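PDB 7F3H: bifunctional cytochrome P450/NADPH--P450 reductase from Deinococcus aerius, which probably hydroxylates organic substrates at its haem iron, using electrons that a fused reductase draws from NADPH. Local coordinates for residues S330-Y335 and S441-P446. Residues are numbered along the deposited sequence; the frame is centred on the assembly and turned at random.
Sequences STIPNY and SLTIKP. With HEM (protoporphyrin IX containing Fe), chain E.
I444 sets CG1 between its own backbone N and carbonyl carbon (chi1 53°), which turns this branch to the backbone of S330 and T331. CG2 lies beside the backbone N and meets the P333 ring. The I444 chi2 of 172° extends CD1 to 3.3 Å from S330 O. P333 CG touches both methyls of I444, CG2 at 3.9 Å and CD1 at 4.0 Å, and the two side chains pass each other heading opposite ways. Beside this apolar patch one backbone bond joins the segments. I444 N donates to T331 O at 3.0 Å, with an N-H...O angle of 146°. T443 CA makes a CA-H...O contact with the same oxygen. T443 CG2 also lies near it and reaches I332 CG1 at 3.9 Å.

In the cytochrome P450 fold, 330-335 is the loop between helix 317-329, the K helix of the family, and strand 336-339. Segment 441-446 holds the turn between strands 438-440 and 444-446 and the second of these strands. Segment 330-335 touches the haem, and 441-446 packs behind it, against helix 254-285 through T443 on E270. This is consistent with a place lining the substrate pocket. I332 CD1 lies 3.7 Å from haem C1D. T331 OG1 is 3.4 Å from haem CBC, in the vinyl group, and is hydrogen-bonded to T271 O of helix 254-285. L442 side-chain atoms touch M184 and M188 of helix 175-190.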
loop_
_atom_site.group_PDB
_atom_site.type_symbol
_atom_site.label_atom_id
_atom_site.label_comp_id
_atom_site.label_asym_id
_atom_site.label_seq_id
_atom_site.Cartn_x
_atom_site.Cartn_y
_atom_site.Cartn_z
ATOM N N SER A 330 -3.458 6.942 3.984
ATOM C CA SER A 330 -3.266 5.495 3.896
ATOM C C SER A 330 -3.698 4.973 2.521
ATOM O O SER A 330 -4.842 5.186 2.083
ATOM C CB SER A 330 -4.061 4.847 5.032
ATOM O OG SER A 330 -3.749 3.495 5.231
ATOM N N THR A 331 -2.794 4.251 1.851
ATOM C CA THR A 331 -2.962 4.031 0.423
ATOM C C THR A 331 -3.859 2.842 0.081
ATOM O O THR A 331 -4.323 2.755 -1.062
ATOM C CB THR A 331 -1.593 3.889 -0.268
ATOM O OG1 THR A 331 -0.828 2.832 0.338
ATOM C CG2 THR A 331 -0.793 5.201 -0.141
ATOM N N ILE A 332 -4.130 1.931 1.013
ATOM C CA ILE A 332 -5.283 1.049 0.803
ATOM C C ILE A 332 -6.365 1.503 1.764
ATOM O O ILE A 332 -6.361 1.112 2.946
ATOM C CB ILE A 332 -4.988 -0.446 0.991
ATOM C CG1 ILE A 332 -3.864 -0.948 0.071
ATOM C CG2 ILE A 332 -6.261 -1.210 0.677
ATOM C CD1 ILE A 332 -3.471 -2.446 0.305
ATOM N N PRO A 333 -7.283 2.358 1.321
ATOM C CA PRO A 333 -8.164 3.067 2.268
ATOM C C PRO A 333 -9.547 2.468 2.538
ATOM O O PRO A 333 -10.310 3.093 3.282
ATOM C CB PRO A 333 -8.289 4.442 1.596
ATOM C CG PRO A 333 -8.281 4.121 0.100
ATOM C CD PRO A 333 -7.395 2.878 -0.054
ATOM N N ASN A 334 -9.929 1.311 1.992
ATOM C CA ASN A 334 -11.318 0.876 2.184
ATOM C C ASN A 334 -11.439 -0.639 2.157
ATOM O O ASN A 334 -12.425 -1.183 1.649
ATOM C CB ASN A 334 -12.255 1.496 1.140
ATOM C CG ASN A 334 -13.623 1.811 1.708
ATOM O OD1 ASN A 334 -13.804 1.904 2.940
ATOM N ND2 ASN A 334 -14.597 1.968 0.830
ATOM N N TYR A 335 -10.441 -1.338 2.695
ATOM C CA TYR A 335 -10.500 -2.789 2.786
ATOM C C TYR A 335 -11.552 -3.216 3.795
ATOM O O TYR A 335 -11.876 -2.484 4.740
ATOM C CB TYR A 335 -9.128 -3.348 3.142
ATOM C CG TYR A 335 -8.557 -2.967 4.503
ATOM C CD1 TYR A 335 -8.835 -3.722 5.622
ATOM C CD2 TYR A 335 -7.710 -1.864 4.649
ATOM C CE1 TYR A 335 -8.289 -3.400 6.862
ATOM C CE2 TYR A 335 -7.143 -1.535 5.894
ATOM C CZ TYR A 335 -7.457 -2.307 7.002
ATOM O OH TYR A 335 -6.935 -2.031 8.262
ATOM N N SER A 441 -7.641 3.203 -7.387
ATOM C CA SER A 441 -7.716 1.908 -8.043
ATOM C C SER A 441 -7.714 0.843 -6.955
ATOM O O SER A 441 -8.610 0.825 -6.102
ATOM C CB SER A 441 -6.543 1.744 -9.000
ATOM O OG SER A 441 -5.315 1.773 -8.285
ATOM N N LEU A 442 -6.740 -0.074 -6.966
ATOM C CA LEU A 442 -6.530 -0.875 -5.763
ATOM C C LEU A 442 -6.097 0.026 -4.609
ATOM O O LEU A 442 -6.525 -0.163 -3.462
ATOM C CB LEU A 442 -5.500 -1.981 -6.024
ATOM C CG LEU A 442 -5.311 -3.117 -5.002
ATOM C CD1 LEU A 442 -6.351 -4.231 -5.234
ATOM C CD2 LEU A 442 -3.853 -3.685 -4.977
ATOM N N THR A 443 -5.298 1.052 -4.917
ATOM C CA THR A 443 -4.699 2.001 -3.991
ATOM C C THR A 443 -5.148 3.416 -4.354
ATOM O O THR A 443 -5.882 3.628 -5.316
ATOM C CB THR A 443 -3.175 1.901 -4.028
ATOM O OG1 THR A 443 -2.765 1.881 -5.396
ATOM C CG2 THR A 443 -2.689 0.605 -3.348
ATOM N N ILE A 444 -4.768 4.381 -3.519
ATOM C CA ILE A 444 -4.944 5.804 -3.797
ATOM C C ILE A 444 -3.589 6.440 -3.962
ATOM O O ILE A 444 -2.564 5.954 -3.465
ATOM C CB ILE A 444 -5.767 6.590 -2.759
ATOM C CG1 ILE A 444 -5.187 6.360 -1.372
ATOM C CG2 ILE A 444 -7.232 6.327 -2.916
ATOM C CD1 ILE A 444 -5.806 7.231 -0.311
ATOM N N LYS A 445 -3.589 7.521 -4.707
ATOM C CA LYS A 445 -2.280 7.967 -5.131
ATOM C C LYS A 445 -2.372 9.391 -5.665
ATOM O O LYS A 445 -3.399 9.727 -6.282
ATOM C CB LYS A 445 -1.852 6.862 -6.122
ATOM C CG LYS A 445 -2.824 6.629 -7.356
ATOM C CD LYS A 445 -2.451 5.280 -7.975
ATOM C CE LYS A 445 -3.134 5.292 -9.302
ATOM N NZ LYS A 445 -4.635 5.357 -9.253
ATOM N N PRO A 446 -1.388 10.271 -5.403
ATOM C CA PRO A 446 -1.426 11.606 -6.029
ATOM C C PRO A 446 -1.080 11.512 -7.504
ATOM O O PRO A 446 -0.194 10.752 -7.891
ATOM C CB PRO A 446 -0.396 12.431 -5.238
ATOM C CG PRO A 446 0.328 11.542 -4.390
ATOM C CD PRO A 446 -0.308 10.171 -4.394
HETATM C CHA HEM E . -1.591 -6.899 3.068
HETATM C CHB HEM E . 2.767 -7.294 0.955
HETATM C CHC HEM E . 3.389 -2.479 1.388
HETATM C CHD HEM E . -1.079 -2.062 3.226
HETATM C C1A HEM E . -0.470 -7.418 2.469
HETATM C C2A HEM E . -0.281 -8.805 2.102
HETATM C C3A HEM E . 0.934 -8.941 1.549
HETATM C C4A HEM E . 1.527 -7.616 1.474
HETATM C CMA HEM E . 1.562 -10.258 1.022
HETATM C CAA HEM E . -1.287 -9.921 2.427
HETATM C CBA HEM E . -0.874 -10.529 3.773
HETATM C CGA HEM E . -1.755 -11.713 4.170
HETATM O O1A HEM E . -1.155 -12.742 4.586
HETATM O O2A HEM E . -3.011 -11.732 3.996
HETATM C C1B HEM E . 3.344 -6.041 0.919
HETATM C C2B HEM E . 4.680 -5.715 0.433
HETATM C C3B HEM E . 4.855 -4.393 0.606
HETATM C C4B HEM E . 3.620 -3.838 1.131
HETATM C CMB HEM E . 5.693 -6.757 -0.082
HETATM C CAB HEM E . 6.029 -3.469 0.215
HETATM C CBB HEM E . 7.094 -3.847 -0.497
HETATM C C1C HEM E . 2.229 -1.930 1.912
HETATM C C2C HEM E . 1.992 -0.522 2.256
HETATM C C3C HEM E . 0.738 -0.468 2.742
HETATM C C4C HEM E . 0.179 -1.786 2.764
HETATM C CMC HEM E . 2.997 0.648 2.038
HETATM C CAC HEM E . -0.094 0.688 3.277
HETATM C CBC HEM E . 0.383 1.923 3.354
HETATM C C1D HEM E . -1.612 -3.331 3.340
HETATM C C2D HEM E . -2.957 -3.656 3.806
HETATM C C3D HEM E . -3.070 -4.982 3.759
HETATM C C4D HEM E . -1.839 -5.556 3.253
HETATM C CMD HEM E . -4.052 -2.667 4.287
HETATM C CAD HEM E . -4.320 -5.747 4.157
HETATM C CBD HEM E . -5.130 -5.780 2.889
HETATM C CGD HEM E . -6.477 -6.377 3.123
HETATM O O1D HEM E . -7.062 -6.780 2.089
HETATM O O2D HEM E . -6.952 -6.449 4.304
HETATM N NA HEM E . 0.641 -6.723 2.042
HETATM N NB HEM E . 2.736 -4.885 1.345
HETATM N NC HEM E . 1.090 -2.661 2.224
HETATM N ND HEM E . -0.964 -4.513 3.016
HETATM FE FE HEM E . 0.873 -4.703 2.288
#